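PDB 2O8Q: hypothetical protein from Burkholderia xenovorans, which is of unknown function but folds as a cupin-like barrel and holds a nickel ion in the crystal. Local coordinates for residues A[10-13]-A[14-18]; A[59-63]-A[64-68]; A[114-118]-A[119-123]. All coordinates share one frame; numbering follows the deposited sequence. Where two conformers were deposited one is given.

Contact 1: residues A[10-13]-A[14-18]; sequences HEPK and DGSGF. With EDO (1,2-ethanediol), chain E.
Gly15 N returns its hydrogen bond to Pro12 O (3.1 Å), closing a four-residue turn round a strongly twisted, nominally cis Lys13-Asp14 peptide of doubtful geometry; the donor arrives from above the carbonyl plane, 58° out of it. A water ties the turn to the chain that follows: it donates to Pro12 O at 2.8 Å and also to Ser16 O, so that Pro12 O accepts two bonds. On the side-chain level, the proline ring meets Ser16. Its CB lies 3.3 Å from Ser16 OG, and the ring's CG is 3.6 Å from Ser16 O. With Ser16 OG placed between its own backbone N and carbonyl carbon (chi1 64°), the hydroxyl turns towards this ring. Ser16 and Gly17 pass along the CB-CG part of the ring, Gly17 CA lying 4.1 Å from Pro12 CG with no CB in the way. The carboxylate of Asp14 appears to curl back onto Lys13 N, but that residue has two conformers and the bond is doubtful. At the far end Phe18 N donates to O1 of an ethanediol molecule at 3.1 Å, a solvent molecule probably from the crystallisation liquor. The example illustrates how an irregular excursion can be built from one backbone bond, a bridging water and a proline ring. It belongs to the surface loop that follows strand 7-9 and precedes strand 26-30 in the chain, and it reaches a second subunit, where Arg47 of that subunit bonds Gly15 O and makes a cation-pi contact with Phe18, while Arg29 of the same subunit packs on Pro12.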
loop_
_atom_site.group_PDB
_atom_site.type_symbol
_atom_site.label_atom_id
_atom_site.label_comp_id
_atom_site.label_asym_id
_atom_site.label_seq_id
_atom_site.Cartn_x
_atom_site.Cartn_y
_atom_site.Cartn_z
ATOM N N HIS A 10 9.520 -3.431 -21.768
ATOM C CA HIS A 10 10.255 -2.552 -22.675
ATOM C C HIS A 10 9.235 -1.903 -23.613
ATOM O O HIS A 10 8.212 -2.508 -23.926
ATOM C CB HIS A 10 11.282 -3.364 -23.487
ATOM C CG HIS A 10 12.291 -4.128 -22.660
ATOM N ND1 HIS A 10 13.373 -3.522 -22.030
ATOM C CD2 HIS A 10 12.382 -5.445 -22.354
ATOM C CE1 HIS A 10 14.069 -4.437 -21.374
ATOM N NE2 HIS A 10 13.504 -5.612 -21.576
ATOM N N GLU A 11 9.511 -0.683 -24.058
ATOM C CA GLU A 11 8.662 0.003 -25.022
ATOM C C GLU A 11 8.991 -0.481 -26.447
ATOM O O GLU A 11 10.119 -0.307 -26.876
ATOM C CB GLU A 11 8.906 1.495 -24.925
ATOM C CG GLU A 11 7.990 2.286 -25.810
ATOM C CD GLU A 11 8.075 3.741 -25.541
ATOM O OE1 GLU A 11 9.006 4.205 -24.842
ATOM O OE2 GLU A 11 7.189 4.439 -26.049
ATOM N N PRO A 12 8.016 -1.069 -27.164
ATOM C CA PRO A 12 8.260 -1.376 -28.594
ATOM C C PRO A 12 8.553 -0.133 -29.446
ATOM O O PRO A 12 8.070 0.986 -29.165
ATOM C CB PRO A 12 6.972 -2.063 -29.023
ATOM C CG PRO A 12 6.379 -2.589 -27.734
ATOM C CD PRO A 12 6.682 -1.518 -26.744
ATOM N N LYS A 13 9.347 -0.330 -30.498
ATOM C CA LYS A 13 10.077 0.792 -31.144
ATOM C C LYS A 13 9.669 1.830 -32.288
ATOM O O LYS A 13 9.997 2.992 -32.058
ATOM C CB LYS A 13 11.546 0.324 -31.409
ATOM C CG LYS A 13 12.524 0.724 -30.265
ATOM C CD LYS A 13 13.810 -0.094 -30.248
ATOM C CE LYS A 13 14.636 0.161 -28.977
ATOM N NZ LYS A 13 15.222 1.530 -28.927
ATOM N N ASP A 14 8.990 1.545 -33.410
ATOM C CA ASP A 14 7.800 0.697 -33.605
ATOM C C ASP A 14 6.582 1.470 -33.097
ATOM O O ASP A 14 5.810 2.001 -33.897
ATOM C CB ASP A 14 7.897 -0.709 -33.017
ATOM C CG ASP A 14 9.158 -1.427 -33.443
ATOM O OD1 ASP A 14 9.456 -1.442 -34.662
ATOM O OD2 ASP A 14 9.842 -1.971 -32.551
ATOM N N GLY A 15 6.437 1.591 -31.782
ATOM C CA GLY A 15 5.315 2.358 -31.204
ATOM C C GLY A 15 4.055 1.545 -30.924
ATOM O O GLY A 15 3.040 2.082 -30.456
ATOM N N SER A 16 4.129 0.252 -31.203
ATOM C CA SER A 16 3.103 -0.691 -30.820
ATOM C C SER A 16 3.144 -0.952 -29.296
ATOM O O SER A 16 3.835 -0.248 -28.544
ATOM C CB SER A 16 3.330 -1.987 -31.586
ATOM O OG SER A 16 4.562 -2.575 -31.218
ATOM N N GLY A 17 2.404 -1.963 -28.852
ATOM C CA GLY A 17 2.318 -2.301 -27.436
ATOM C C GLY A 17 1.181 -1.635 -26.683
ATOM O O GLY A 17 1.029 -1.870 -25.494
ATOM N N PHE A 18 0.387 -0.797 -27.345
ATOM C CA PHE A 18 -0.751 -0.165 -26.712
ATOM C C PHE A 18 -2.032 -0.853 -27.110
ATOM O O PHE A 18 -2.211 -1.280 -28.262
ATOM C CB PHE A 18 -0.851 1.309 -27.075
ATOM C CG PHE A 18 0.193 2.156 -26.419
ATOM C CD1 PHE A 18 1.499 2.159 -26.889
ATOM C CD2 PHE A 18 -0.140 2.945 -25.338
ATOM C CE1 PHE A 18 2.459 2.965 -26.308
ATOM C CE2 PHE A 18 0.804 3.757 -24.733
ATOM C CZ PHE A 18 2.126 3.749 -25.221
HETATM C C1 EDO E . -0.198 0.888 -31.445
HETATM O O1 EDO E . 0.179 0.087 -30.318
HETATM C C2 EDO E . -1.568 1.495 -31.143
HETATM O O2 EDO E . -2.588 0.483 -31.072
HETATM O O HOH W 1 5.665 1.856 -27.957
#

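Contact 2: residues A[59-63]-A[64-68]; sequences HTHTV and GFQLF. With NI (nickel (II) ion), chain C.
Val63 turns its CG2 methyl back towards Gly64 O, 3.4 Å away, at the start of the turn that carries the chain from strand 59-61 to strand 66-72. Gly64 and the next residue, Phe65, both face Ser117 in a classic beta bulge. Phe65 sends its side chain off the other way, to stack on Phe41 of a second subunit. Gln66 then carries the contact. Its CG is anti to the backbone N (chi1 -175°), and the extended side chain crosses those of Val63 and His61 at about a right angle. Gln66 OE1 rests 3.7 Å from Val63 CG2. Gln66 NE2 approaches His61 CD2 obliquely at 3.7 Å, with amide and imidazole planes 86° apart; its hydrogen bond goes instead to Glu114 OE2, which is consistent with this orientation of the amide. Further on, Leu67 packs on Phe94 and Phe68 on Val112.

The imidazole that Gln66 meets is a nickel ligand. The nickel is bound by His61 NE2 and His59 NE2, each at 2.1 Å, by three waters and by His101. Water 2 lies trans to His59 and water 4 trans to His61, as expected of octahedral coordination. Second-shell bonds orient both rings: His61 ND1 to Thr123 OG1, and His59 ND1 to Thr57 O. Two histidines separated by one residue, followed by a polar side chain five positions on, agree with the first conserved motif of the cupins, with Gln66 where many relatives have glutamate. Strand 59-61 pairs with strand 123-125, while strand 66-72 runs between strands 92-94 and 111-116.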
loop_
_atom_site.group_PDB
_atom_site.type_symbol
_atom_site.label_atom_id
_atom_site.label_comp_id
_atom_site.label_asym_id
_atom_site.label_seq_id
_atom_site.Cartn_x
_atom_site.Cartn_y
_atom_site.Cartn_z
ATOM N N HIS A 59 22.400 -5.829 -3.001
ATOM C CA HIS A 59 21.743 -5.218 -1.862
ATOM C C HIS A 59 20.237 -5.460 -1.962
ATOM O O HIS A 59 19.734 -5.971 -2.963
ATOM C CB HIS A 59 22.036 -3.697 -1.792
ATOM C CG HIS A 59 21.491 -2.923 -2.948
ATOM N ND1 HIS A 59 22.191 -2.784 -4.131
ATOM C CD2 HIS A 59 20.328 -2.255 -3.117
ATOM C CE1 HIS A 59 21.479 -2.045 -4.966
ATOM N NE2 HIS A 59 20.344 -1.707 -4.380
ATOM N N THR A 60 19.537 -5.072 -0.899
ATOM C CA THR A 60 18.098 -5.115 -0.806
ATOM C C THR A 60 17.595 -3.813 -0.180
ATOM O O THR A 60 18.320 -3.118 0.525
ATOM C CB THR A 60 17.609 -6.281 0.083
ATOM O OG1 THR A 60 18.042 -6.057 1.445
ATOM C CG2 THR A 60 18.174 -7.613 -0.389
ATOM N N HIS A 61 16.338 -3.536 -0.428
ATOM C CA HIS A 61 15.645 -2.404 0.193
ATOM C C HIS A 61 14.446 -2.886 0.981
ATOM O O HIS A 61 13.747 -3.791 0.533
ATOM C CB HIS A 61 15.183 -1.393 -0.847
ATOM C CG HIS A 61 16.261 -0.975 -1.792
ATOM N ND1 HIS A 61 17.347 -0.220 -1.406
ATOM C CD2 HIS A 61 16.402 -1.218 -3.112
ATOM C CE1 HIS A 61 18.143 -0.044 -2.458
ATOM N NE2 HIS A 61 17.597 -0.650 -3.506
ATOM N N THR A 62 14.168 -2.223 2.104
ATOM C CA THR A 62 13.000 -2.600 2.938
ATOM C C THR A 62 11.732 -1.912 2.426
ATOM O O THR A 62 11.180 -1.017 3.054
ATOM C CB THR A 62 13.243 -2.336 4.472
ATOM O OG1 THR A 62 13.316 -0.910 4.735
ATOM C CG2 THR A 62 14.428 -2.997 4.934
ATOM N N VAL A 63 11.301 -2.283 1.250
ATOM C CA VAL A 63 10.202 -1.657 0.590
ATOM C C VAL A 63 9.078 -2.641 0.418
ATOM O O VAL A 63 9.333 -3.896 0.329
ATOM C CB VAL A 63 10.605 -1.137 -0.836
ATOM C CG1 VAL A 63 11.551 -0.024 -0.687
ATOM C CG2 VAL A 63 11.116 -2.246 -1.771
ATOM N N GLY A 64 7.845 -2.121 0.382
ATOM C CA GLY A 64 6.744 -2.892 -0.101
ATOM C C GLY A 64 7.003 -2.628 -1.605
ATOM O O GLY A 64 7.934 -3.194 -2.232
ATOM N N PHE A 65 6.350 -1.632 -2.128
ATOM C CA PHE A 65 6.202 -1.412 -3.532
ATOM C C PHE A 65 7.439 -0.691 -4.055
ATOM O O PHE A 65 7.905 0.272 -3.426
ATOM C CB PHE A 65 4.965 -0.550 -3.801
ATOM C CG PHE A 65 4.729 -0.298 -5.243
ATOM C CD1 PHE A 65 4.340 -1.348 -6.076
ATOM C CD2 PHE A 65 4.971 0.944 -5.788
ATOM C CE1 PHE A 65 4.173 -1.151 -7.426
ATOM C CE2 PHE A 65 4.786 1.134 -7.166
ATOM C CZ PHE A 65 4.373 0.114 -7.950
ATOM N N GLN A 66 7.955 -1.153 -5.187
ATOM C CA GLN A 66 9.030 -0.438 -5.808
ATOM C C GLN A 66 9.027 -0.596 -7.346
ATOM O O GLN A 66 9.090 -1.694 -7.856
ATOM C CB GLN A 66 10.380 -0.938 -5.253
ATOM C CG GLN A 66 11.554 -0.132 -5.778
ATOM C CD GLN A 66 12.836 -0.460 -5.007
ATOM O OE1 GLN A 66 13.150 -1.644 -4.814
ATOM N NE2 GLN A 66 13.574 0.603 -4.578
ATOM N N LEU A 67 8.955 0.542 -8.048
ATOM C CA LEU A 67 8.930 0.535 -9.514
ATOM C C LEU A 67 9.841 1.584 -10.087
ATOM O O LEU A 67 9.854 2.714 -9.589
ATOM C CB LEU A 67 7.504 0.872 -10.013
ATOM C CG LEU A 67 7.225 0.869 -11.522
ATOM C CD1 LEU A 67 7.456 -0.487 -12.212
ATOM C CD2 LEU A 67 5.775 1.344 -11.794
ATOM N N PHE A 68 10.603 1.236 -11.134
ATOM C CA PHE A 68 11.410 2.193 -11.885
ATOM C C PHE A 68 10.862 2.286 -13.301
ATOM O O PHE A 68 10.489 1.255 -13.911
ATOM C CB PHE A 68 12.857 1.704 -11.994
ATOM C CG PHE A 68 13.546 1.706 -10.664
ATOM C CD1 PHE A 68 14.100 2.873 -10.144
ATOM C CD2 PHE A 68 13.493 0.602 -9.852
ATOM C CE1 PHE A 68 14.660 2.886 -8.885
ATOM C CE2 PHE A 68 14.055 0.642 -8.604
ATOM C CZ PHE A 68 14.616 1.765 -8.115
HETATM NI NI NI C . 18.659 -0.861 -5.285
HETATM O O HOH W 2 16.950 -0.034 -6.240
HETATM O O HOH W 3 19.519 1.094 -5.033
HETATM O O HOH W 4 19.645 -0.794 -7.194
#

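Contact 3: residues A[114-118]-A[119-123]; sequences EIVSP and AGFAT. With EDO (1,2-ethanediol), chain F.
The exit from strand 111-116, a barrel strand of the cupin fold, passes through the cis peptide between Ser117 and Pro118 and is covered by Phe121, whose ring turns back over the residues it has just left. Phe121 CG sits between the backbone N and the carbonyl carbon (chi1 60°), and this directs the ring towards the strand. Pro118 O lies in the plane of that ring, at its edge, 3.5 Å from Phe121 CD1. Pro118 CG packs more loosely on Phe121 CB at 4.5 Å. The Val116 side chain crosses that of Phe121 at about a right angle, with Val116 CG2 3.7 Å from Phe121 CD1, although two conformers of the valine were deposited and this approach holds for one of them. At the far tip of the ring, Phe121 CZ is 4.0 Å from Glu114 OE2. The glutamate is fully extended, comes from the opposite direction, and its carboxylate is inclined 60° to the ring. Glu114 OE1 is hydrogen-bonded to His44 NE2, which probably offsets the cost of burying the carboxylate.

On the loop, Phe121 N makes a weak bond of 3.3 Å to Ala119 O that spans Gly120. Ser117 points the other way: its OG bonds Met40 O and receives weak bonds from both hydroxyls of an ethanediol molecule. Pro118 packs on Val63 of a third subunit, and the Phe121 ring meets that of His61. Glu114, on the strand, is about 6 Å from the nickel; it and Phe121, through His61, thus lie beside the metal site within the double-stranded beta-helix characteristic of cupins.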
loop_
_atom_site.group_PDB
_atom_site.type_symbol
_atom_site.label_atom_id
_atom_site.label_comp_id
_atom_site.label_asym_id
_atom_site.label_seq_id
_atom_site.Cartn_x
_atom_site.Cartn_y
_atom_site.Cartn_z
ATOM N N GLU A 114 11.463 6.716 -9.890
ATOM C CA GLU A 114 11.314 5.675 -8.894
ATOM C C GLU A 114 10.062 6.012 -8.084
ATOM O O GLU A 114 9.923 7.135 -7.628
ATOM C CB GLU A 114 12.506 5.591 -7.917
ATOM C CG GLU A 114 12.369 4.500 -6.840
ATOM C CD GLU A 114 13.580 4.354 -5.961
ATOM O OE1 GLU A 114 14.397 5.317 -5.857
ATOM O OE2 GLU A 114 13.750 3.279 -5.317
ATOM N N ILE A 115 9.195 5.003 -7.908
ATOM C CA ILE A 115 8.008 5.071 -7.059
ATOM C C ILE A 115 8.171 3.966 -6.027
ATOM O O ILE A 115 8.386 2.821 -6.383
ATOM C CB ILE A 115 6.702 4.893 -7.841
ATOM C CG1 ILE A 115 6.688 5.762 -9.101
ATOM C CG2 ILE A 115 5.501 5.109 -6.884
ATOM C CD1 ILE A 115 7.144 5.060 -10.409
ATOM N N VAL A 116 8.034 4.282 -4.738
ATOM C CA VAL A 116 8.396 3.333 -3.692
ATOM C C VAL A 116 7.539 3.563 -2.466
ATOM O O VAL A 116 7.181 4.710 -2.166
ATOM C CB VAL A 116 9.881 3.569 -3.292
ATOM C CG1 VAL A 116 10.036 4.892 -2.425
ATOM C CG2 VAL A 116 10.515 2.385 -2.526
ATOM N N SER A 117 7.222 2.491 -1.750
ATOM C CA SER A 117 6.560 2.573 -0.439
ATOM C C SER A 117 7.391 1.704 0.505
ATOM O O SER A 117 7.744 0.580 0.152
ATOM C CB SER A 117 5.159 2.024 -0.500
ATOM O OG SER A 117 4.607 2.024 0.821
ATOM N N PRO A 118 7.770 2.204 1.701
ATOM C CA PRO A 118 7.559 3.567 2.162
ATOM C C PRO A 118 8.621 4.498 1.522
ATOM O O PRO A 118 9.634 4.002 0.980
ATOM C CB PRO A 118 7.824 3.492 3.669
ATOM C CG PRO A 118 8.875 2.380 3.780
ATOM C CD PRO A 118 8.530 1.388 2.674
ATOM N N ALA A 119 8.491 5.810 1.745
ATOM C CA ALA A 119 9.518 6.757 1.285
ATOM C C ALA A 119 10.840 6.490 1.973
ATOM O O ALA A 119 11.897 6.557 1.300
ATOM C CB ALA A 119 9.082 8.194 1.520
ATOM N N GLY A 120 10.794 6.211 3.278
ATOM C CA GLY A 120 12.007 6.072 4.108
ATOM C C GLY A 120 12.432 4.635 4.299
ATOM O O GLY A 120 12.588 4.161 5.407
ATOM N N PHE A 121 12.673 3.930 3.193
ATOM C CA PHE A 121 13.199 2.546 3.280
ATOM C C PHE A 121 14.684 2.466 3.676
ATOM O O PHE A 121 15.512 3.403 3.433
ATOM C CB PHE A 121 12.932 1.815 1.986
ATOM C CG PHE A 121 13.566 2.454 0.779
ATOM C CD1 PHE A 121 12.941 3.448 0.053
ATOM C CD2 PHE A 121 14.839 2.060 0.383
ATOM C CE1 PHE A 121 13.556 4.024 -1.040
ATOM C CE2 PHE A 121 15.437 2.636 -0.705
ATOM C CZ PHE A 121 14.778 3.628 -1.426
ATOM N N ALA A 122 15.052 1.355 4.304
ATOM C CA ALA A 122 16.459 1.075 4.588
ATOM C C ALA A 122 17.068 0.239 3.424
ATOM O O ALA A 122 16.353 -0.334 2.625
ATOM C CB ALA A 122 16.602 0.315 5.929
ATOM N N THR A 123 18.401 0.259 3.331
ATOM C CA THR A 123 19.129 -0.511 2.313
ATOM C C THR A 123 20.183 -1.335 3.020
ATOM O O THR A 123 20.884 -0.830 3.883
ATOM C CB THR A 123 19.759 0.463 1.296
ATOM O OG1 THR A 123 18.719 1.190 0.606
ATOM C CG2 THR A 123 20.620 -0.307 0.278
HETATM C C1 EDO F . 1.609 0.897 1.718
HETATM O O1 EDO F . 2.380 0.604 2.919
HETATM C C2 EDO F . 1.545 -0.194 0.612
HETATM O O2 EDO F . 2.778 -0.731 0.065
#

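Overall arrangement
The three contacts follow one another along the chain, yet only two of them form a unit in space. Contacts 2 and 3 have centres about 6 Å apart and touch: strands 66-72 and 111-116 are neighbours in one antiparallel sheet, and Gly64 N lies 2.7 Å from Ser117 O, a probable hydrogen bond. Together they shape the surroundings of the nickel and both reach the third subunit. Contact 1 lies across the centre of the chain, its own centre about 26 Å from that of contact 2 and 29 Å from that of contact 3. It touches the second subunit, as contact 2 does. The worked example thus separates a barrel-and-metal region from a peripheral loop that meets the second subunit.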